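PDB 3AFO: NADH kinase POS5, mitochondrial from Saccharomyces cerevisiae, which phosphorylates NADH and NAD(+) with ATP, preferring NADH about twofold, and is a key source of cellular NADPH and an antioxidant factor in mitochondria. Local coordinates for residues T126-V131 against A198-F203; H177-E182 against L234-G239. All coordinates share one frame; numbering follows the deposited sequence. Where two conformers were deposited one is given.

Interaction 1: residues T126-V131 against A198-F203; sequences TILHGV and AMNDIF. With NAI (1,4-dihydronicotinamide adenine dinucleotide), chain C.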
loop_
_atom_site.group_PDB
_atom_site.type_symbol
_atom_site.label_atom_id
_atom_site.label_comp_id
_atom_site.label_asym_id
_atom_site.label_seq_id
_atom_site.Cartn_x
_atom_site.Cartn_y
_atom_site.Cartn_z
ATOM N N THR A 126 -26.762 12.199 -3.865
ATOM C CA THR A 126 -27.887 13.109 -3.635
ATOM C C THR A 126 -27.450 14.339 -2.842
ATOM O O THR A 126 -27.769 15.468 -3.227
ATOM C CB THR A 126 -29.066 12.406 -2.926
ATOM O OG1 THR A 126 -29.267 11.119 -3.522
ATOM C CG2 THR A 126 -30.348 13.239 -3.066
ATOM N N ILE A 127 -26.721 14.113 -1.755
ATOM C CA ILE A 127 -26.096 15.197 -0.997
ATOM C C ILE A 127 -25.182 16.033 -1.900
ATOM O O ILE A 127 -25.315 17.257 -1.956
ATOM C CB ILE A 127 -25.280 14.648 0.192
ATOM C CG1 ILE A 127 -26.180 13.831 1.123
ATOM C CG2 ILE A 127 -24.600 15.774 0.959
ATOM C CD1 ILE A 127 -25.439 13.216 2.288
ATOM N N LEU A 128 -24.261 15.366 -2.609
ATOM C CA LEU A 128 -23.296 16.043 -3.473
ATOM C C LEU A 128 -23.943 16.995 -4.502
ATOM O O LEU A 128 -23.567 18.165 -4.600
ATOM C CB LEU A 128 -22.360 15.023 -4.155
ATOM C CG LEU A 128 -21.385 14.278 -3.225
ATOM C CD1 LEU A 128 -20.478 13.394 -4.057
ATOM C CD2 LEU A 128 -20.545 15.228 -2.386
ATOM N N HIS A 129 -24.915 16.492 -5.261
ATOM C CA HIS A 129 -25.620 17.320 -6.247
ATOM C C HIS A 129 -26.444 18.431 -5.592
ATOM O O HIS A 129 -26.508 19.539 -6.117
ATOM C CB HIS A 129 -26.503 16.471 -7.174
ATOM C CG HIS A 129 -25.788 15.313 -7.803
ATOM N ND1 HIS A 129 -26.444 14.176 -8.230
ATOM C CD2 HIS A 129 -24.473 15.107 -8.062
ATOM C CE1 HIS A 129 -25.566 13.327 -8.737
ATOM N NE2 HIS A 129 -24.362 13.864 -8.641
ATOM N N GLY A 130 -27.051 18.137 -4.446
ATOM C CA GLY A 130 -27.818 19.133 -3.697
ATOM C C GLY A 130 -26.968 20.295 -3.214
ATOM O O GLY A 130 -27.293 21.455 -3.442
ATOM N N VAL A 131 -25.858 19.978 -2.558
ATOM C CA VAL A 131 -24.922 20.996 -2.084
ATOM C C VAL A 131 -24.308 21.773 -3.264
ATOM O O VAL A 131 -24.127 22.997 -3.196
ATOM C CB VAL A 131 -23.842 20.362 -1.182
ATOM C CG1 VAL A 131 -22.712 21.351 -0.879
ATOM C CG2 VAL A 131 -24.478 19.865 0.103
ATOM N N ALA A 198 -16.335 21.911 -4.473
ATOM C CA ALA A 198 -16.276 20.476 -4.191
ATOM C C ALA A 198 -16.453 20.168 -2.719
ATOM O O ALA A 198 -15.783 20.748 -1.864
ATOM C CB ALA A 198 -14.959 19.873 -4.700
ATOM N N MET A 199 -17.341 19.220 -2.434
ATOM C CA MET A 199 -17.516 18.707 -1.083
ATOM C C MET A 199 -16.634 17.468 -0.848
ATOM O O MET A 199 -16.118 17.262 0.255
ATOM C CB MET A 199 -18.992 18.363 -0.884
ATOM C CG MET A 199 -19.332 17.645 0.363
ATOM S SD MET A 199 -21.127 17.607 0.540
ATOM C CE MET A 199 -21.202 16.879 2.159
ATOM N N ASN A 200 -16.496 16.657 -1.893
ATOM C CA ASN A 200 -15.707 15.426 -1.879
ATOM C C ASN A 200 -14.327 15.653 -2.464
ATOM O O ASN A 200 -13.301 15.554 -1.768
ATOM C CB ASN A 200 -16.392 14.362 -2.737
ATOM C CG ASN A 200 -17.039 13.255 -1.941
ATOM O OD1 ASN A 200 -17.478 12.263 -2.533
ATOM N ND2 ASN A 200 -17.109 13.393 -0.621
ATOM N N ASP A 201 -14.305 15.920 -3.762
ATOM C CA ASP A 201 -13.055 15.925 -4.484
ATOM C C ASP A 201 -13.072 16.607 -5.830
ATOM O O ASP A 201 -14.130 16.878 -6.414
ATOM C CB ASP A 201 -12.540 14.484 -4.648
ATOM C CG ASP A 201 -13.621 13.509 -5.096
ATOM O OD1 ASP A 201 -14.532 13.889 -5.878
ATOM O OD2 ASP A 201 -13.538 12.336 -4.668
ATOM N N ILE A 202 -11.862 16.865 -6.313
ATOM C CA ILE A 202 -11.605 17.315 -7.658
ATOM C C ILE A 202 -10.613 16.319 -8.230
ATOM O O ILE A 202 -9.566 16.053 -7.609
ATOM C CB ILE A 202 -10.999 18.729 -7.653
ATOM C CG1 ILE A 202 -12.023 19.714 -7.069
ATOM C CG2 ILE A 202 -10.550 19.143 -9.087
ATOM C CD1 ILE A 202 -11.427 20.800 -6.176
ATOM N N PHE A 203 -10.919 15.752 -9.391
ATOM C CA PHE A 203 -9.970 14.800 -9.987
ATOM C C PHE A 203 -9.804 14.875 -11.484
ATOM O O PHE A 203 -10.697 15.320 -12.203
ATOM C CB PHE A 203 -10.190 13.342 -9.504
ATOM C CG PHE A 203 -11.535 12.754 -9.842
ATOM C CD1 PHE A 203 -11.735 12.066 -11.036
ATOM C CD2 PHE A 203 -12.578 12.823 -8.939
ATOM C CE1 PHE A 203 -12.978 11.495 -11.328
ATOM C CE2 PHE A 203 -13.827 12.242 -9.231
ATOM C CZ PHE A 203 -14.020 11.587 -10.421
HETATM P PA NAI C . -21.144 7.129 -7.581
HETATM O O1A NAI C . -22.397 6.445 -7.119
HETATM O O2A NAI C . -20.620 6.681 -9.050
HETATM O O5B NAI C . -19.922 6.821 -6.654
HETATM C C5B NAI C . -20.137 6.902 -5.329
HETATM C C4B NAI C . -19.673 5.647 -4.683
HETATM O O4B NAI C . -18.734 6.213 -3.730
HETATM C C3B NAI C . -20.940 5.271 -3.923
HETATM O O3B NAI C . -20.815 3.937 -3.426
HETATM C C2B NAI C . -20.906 6.293 -2.786
HETATM O O2B NAI C . -21.598 5.829 -1.633
HETATM C C1B NAI C . -19.414 6.353 -2.461
HETATM N N9A NAI C . -19.042 7.668 -1.868
HETATM C C8A NAI C . -19.206 8.881 -2.407
HETATM N N7A NAI C . -18.745 9.808 -1.551
HETATM C C5A NAI C . -18.266 9.178 -0.477
HETATM C C6A NAI C . -17.665 9.587 0.715
HETATM N N6A NAI C . -17.435 10.885 0.999
HETATM N N1A NAI C . -17.311 8.638 1.604
HETATM C C2A NAI C . -17.513 7.349 1.375
HETATM N N3A NAI C . -18.079 6.929 0.253
HETATM C C4A NAI C . -18.466 7.816 -0.681
HETATM O O3 NAI C . -21.302 8.777 -7.703
HETATM P PN NAI C . -21.826 9.698 -6.496
HETATM O O1N NAI C . -22.559 8.861 -5.490
HETATM O O2N NAI C . -22.417 10.874 -7.168
HETATM O O5D NAI C . -20.481 10.203 -5.716
HETATM C C5D NAI C . -19.448 10.871 -6.419
HETATM C C4D NAI C . -18.098 10.387 -5.912
HETATM O O4D NAI C . -17.836 9.126 -6.570
HETATM C C3D NAI C . -16.935 11.245 -6.384
HETATM O O3D NAI C . -16.772 12.396 -5.543
HETATM C C2D NAI C . -15.755 10.258 -6.231
HETATM O O2D NAI C . -15.103 10.472 -4.970
HETATM C C1D NAI C . -16.469 8.875 -6.218
HETATM N N1N NAI C . -15.829 8.030 -7.240
HETATM C C2N NAI C . -15.150 6.901 -6.796
HETATM C C3N NAI C . -14.499 6.065 -7.688
HETATM C C7N NAI C . -13.776 4.813 -7.127
HETATM O O7N NAI C . -13.209 4.002 -7.856
HETATM N N7N NAI C . -13.825 4.682 -5.817
HETATM C C4N NAI C . -14.533 6.368 -9.055
HETATM C C5N NAI C . -15.213 7.511 -9.524
HETATM C C6N NAI C . -15.862 8.359 -8.624
#

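Interaction 2: residues H177-E182 against L234-G239; sequences HRTRLE and LATPTG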
loop_
_atom_site.group_PDB
_atom_site.type_symbol
_atom_site.label_atom_id
_atom_site.label_comp_id
_atom_site.label_asym_id
_atom_site.label_seq_id
_atom_site.Cartn_x
_atom_site.Cartn_y
_atom_site.Cartn_z
ATOM N N HIS A 177 -19.421 20.485 10.712
ATOM C CA HIS A 177 -18.921 21.357 9.665
ATOM C C HIS A 177 -17.997 20.599 8.713
ATOM O O HIS A 177 -17.072 19.907 9.150
ATOM C CB HIS A 177 -18.200 22.566 10.264
ATOM C CG HIS A 177 -17.651 23.492 9.236
ATOM N ND1 HIS A 177 -18.441 24.391 8.555
ATOM C CD2 HIS A 177 -16.398 23.639 8.745
ATOM C CE1 HIS A 177 -17.694 25.068 7.701
ATOM N NE2 HIS A 177 -16.453 24.625 7.790
ATOM N N ARG A 178 -18.277 20.701 7.420
ATOM C CA ARG A 178 -17.432 20.107 6.391
ATOM C C ARG A 178 -16.975 21.225 5.484
ATOM O O ARG A 178 -17.791 22.025 5.025
ATOM C CB ARG A 178 -18.190 19.055 5.578
ATOM C CG ARG A 178 -18.758 17.874 6.369
ATOM C CD ARG A 178 -19.481 16.914 5.406
ATOM N NE ARG A 178 -20.111 15.753 6.048
ATOM C CZ ARG A 178 -19.457 14.673 6.484
ATOM N NH1 ARG A 178 -18.127 14.598 6.402
ATOM N NH2 ARG A 178 -20.134 13.673 7.040
ATOM N N THR A 179 -15.674 21.278 5.221
ATOM C CA THR A 179 -15.087 22.329 4.395
ATOM C C THR A 179 -15.279 22.036 2.907
ATOM O O THR A 179 -15.563 20.900 2.528
ATOM C CB THR A 179 -13.590 22.504 4.716
ATOM O OG1 THR A 179 -13.031 23.525 3.880
ATOM C CG2 THR A 179 -12.859 21.205 4.485
ATOM N N ARG A 180 -15.138 23.069 2.078
ATOM C CA ARG A 180 -15.281 22.957 0.629
ATOM C C ARG A 180 -13.988 23.370 -0.065
ATOM O O ARG A 180 -13.293 24.285 0.399
ATOM C CB ARG A 180 -16.387 23.888 0.126
ATOM C CG ARG A 180 -17.809 23.424 0.382
ATOM C CD ARG A 180 -18.805 24.249 -0.443
ATOM N NE ARG A 180 -18.882 25.637 0.016
ATOM C CZ ARG A 180 -19.646 26.581 -0.537
ATOM N NH1 ARG A 180 -20.425 26.295 -1.578
ATOM N NH2 ARG A 180 -19.639 27.816 -0.040
ATOM N N LEU A 181 -13.690 22.702 -1.180
ATOM C CA LEU A 181 -12.617 23.113 -2.082
ATOM C C LEU A 181 -13.170 23.943 -3.247
ATOM O O LEU A 181 -14.350 23.835 -3.612
ATOM C CB LEU A 181 -11.866 21.901 -2.637
ATOM C CG LEU A 181 -11.047 21.007 -1.699
ATOM C CD1 LEU A 181 -10.421 19.858 -2.484
ATOM C CD2 LEU A 181 -9.973 21.792 -0.975
ATOM N N GLU A 182 -12.303 24.771 -3.816
ATOM C CA GLU A 182 -12.607 25.505 -5.035
ATOM C C GLU A 182 -11.670 25.045 -6.126
ATOM O O GLU A 182 -10.457 24.980 -5.920
ATOM C CB GLU A 182 -12.420 27.004 -4.823
ATOM C CG GLU A 182 -13.481 27.661 -3.991
ATOM C CD GLU A 182 -13.334 29.181 -3.977
ATOM O OE1 GLU A 182 -12.520 29.728 -4.758
ATOM O OE2 GLU A 182 -14.027 29.824 -3.175
ATOM N N LEU A 234 -7.694 15.420 -5.705
ATOM C CA LEU A 234 -7.570 16.356 -4.601
ATOM C C LEU A 234 -8.863 16.266 -3.804
ATOM O O LEU A 234 -9.946 16.474 -4.366
ATOM C CB LEU A 234 -7.375 17.780 -5.129
ATOM C CG LEU A 234 -6.158 17.887 -6.065
ATOM C CD1 LEU A 234 -6.132 19.161 -6.852
ATOM C CD2 LEU A 234 -4.846 17.699 -5.304
ATOM N N ALA A 235 -8.766 15.947 -2.510
ATOM C CA ALA A 235 -9.958 15.627 -1.728
ATOM C C ALA A 235 -10.004 16.404 -0.431
ATOM O O ALA A 235 -8.967 16.746 0.148
ATOM C CB ALA A 235 -10.043 14.121 -1.445
ATOM N N THR A 236 -11.219 16.701 0.008
ATOM C CA THR A 236 -11.436 17.173 1.363
ATOM C C THR A 236 -11.312 15.952 2.269
ATOM O O THR A 236 -11.333 14.820 1.783
ATOM C CB THR A 236 -12.866 17.702 1.536
ATOM O OG1 THR A 236 -13.783 16.651 1.212
ATOM C CG2 THR A 236 -13.126 18.911 0.626
ATOM N N PRO A 237 -11.228 16.177 3.594
ATOM C CA PRO A 237 -11.323 15.087 4.566
ATOM C C PRO A 237 -12.614 14.283 4.388
ATOM O O PRO A 237 -12.589 13.053 4.485
ATOM C CB PRO A 237 -11.324 15.828 5.902
ATOM C CG PRO A 237 -10.414 17.034 5.600
ATOM C CD PRO A 237 -10.923 17.468 4.249
ATOM N N THR A 238 -13.722 14.968 4.102
ATOM C CA THR A 238 -14.972 14.276 3.745
ATOM C C THR A 238 -14.740 13.313 2.563
ATOM O O THR A 238 -15.184 12.161 2.588
ATOM C CB THR A 238 -16.104 15.296 3.420
ATOM O OG1 THR A 238 -16.460 15.980 4.627
ATOM C CG2 THR A 238 -17.343 14.593 2.859
ATOM N N GLY A 239 -14.002 13.773 1.557
ATOM C CA GLY A 239 -13.704 12.949 0.379
ATOM C C GLY A 239 -12.622 11.895 0.566
ATOM O O GLY A 239 -12.368 11.109 -0.350
#

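Interaction 1: residues T126-V131 against A198-F203
The helix 124-132, which starts within the GGDGT motif of the NAD kinases, packs here on the bend leading into strand 201-205, where Asn200 and Asp201 contribute to the dinucleotide pocket. Met199 carries the apolar half. Its CG lies anti to the backbone N (chi1 171°) and the chain runs straight on from there, so the thioether reaches across to three helix side chains. At its tip, CE touches Ile127 CG2 at 3.8 Å. Leu128 crosses the methionine obliquely, with its CD2 3.8 Å from Met199 CB, while Val131 CG2 meets the sulphur SD more loosely at 4.1 Å and at about a right angle. Ile127 and Val131 also touch Thr120 and Leu118 of strand 117-122, so the methionine packs against side chains that reach the parallel sheet.

The other branch of Leu128 turns to the ligand: CD1 comes within 3.6 Å of NAI O5D, beside the Asn200 side chain. Asp201 faces the nicotinamide ribose with both carboxylate oxygens. NAI O2D donates to Asp201 OD2 across a very short 2.5 Å, and NAI O3D lies 2.7 Å from Asp201 OD1, probably also hydrogen-bonded. Such a two-point grip would help to fix the turn of the sugar. In the second shell, the carboxylate of Asp304 takes the backbone N-H groups of Met199, Asn200 and Asp201, which probably helps to hold the bend. A helix starting in the GGDGT motif, packed against an Asn-Asp bend beside the bound dinucleotide, is characteristic of the interdomain NAD(H) site of NAD kinases.

Interaction 2: residues H177-E182 against L234-G239
Arg178 and Thr238 make the polar bond of this contact: Arg178 NH1 donates to Thr238 OG1 at 2.8 Å, with an N-H...O angle of 148°. It joins two layers of the C-terminal beta sandwich, because 177-182 lies on strand 174-186 of one antiparallel sheet while 234-239 leaves strand 231-235 of another, the two running nearly antiparallel. The hydroxyl sits at the edge of the guanidinium, only 18° out of its plane. Arg178 is extended from CG to NE, and the last torsion (chi4 -77°) turns the guanidinium off the line of the chain. Thr238 crosses the arginine at about a right angle, with Thr238 OG1 3.3 Å from Arg178 CD and Thr238 CG2 3.6 Å from Arg178 NH1. An alanine in place of Arg178 lacks both the N-H donor and the methylenes that meet the hydroxyl, and would probably loosen the turn that carries Thr238.

Further along, the contact becomes mainly van der Waals packing. Leu181 and Thr236 slide past each other in opposite directions, with Leu181 CG 3.8 Å from Thr236 CG2; the same methyl is 3.7 Å from Thr179 O. Leu181 CD1 reaches over the backbone of strand 231-235, 3.9 Å from Leu234 O.

Around these groups, Ile259 of strand 258-266 touches Leu181 and Asn321 is hydrogen-bonded to the Thr179 hydroxyl. Arg178 NH2 binds O4 of a methylpentanediol, probably from the crystallisation liquor, and Thr238 O accepts a hydrogen bond from N6A of the NADH adenine, so the turn lines the ligand pocket. That turn is shaped by an ST motif: Thr236 OG1, which is also hydrogen-bonded to Met199 O, accepts from Gly239 N at 2.9 Å.

From the N terminus the chain passes 126-131, then 177-182, then 198-203, which closes the loop of interaction 1, and lastly 234-239, which closes that of interaction 2. The segments alternate, so the two closures cross rather than nest. Interaction 1 ties helix 124-132 of the N-terminal domain to the beta-rich C-terminal part; interaction 2 joins two sheets within that part. They meet directly, their centres about 9 Å apart: strands 201-205 and 231-235 are neighbours in one sheet, with Ile202 O 2.7 Å from Leu234 N, probably a hydrogen bond. Both contacts also border the bound NADH, one at its ribose, the other at its adenine.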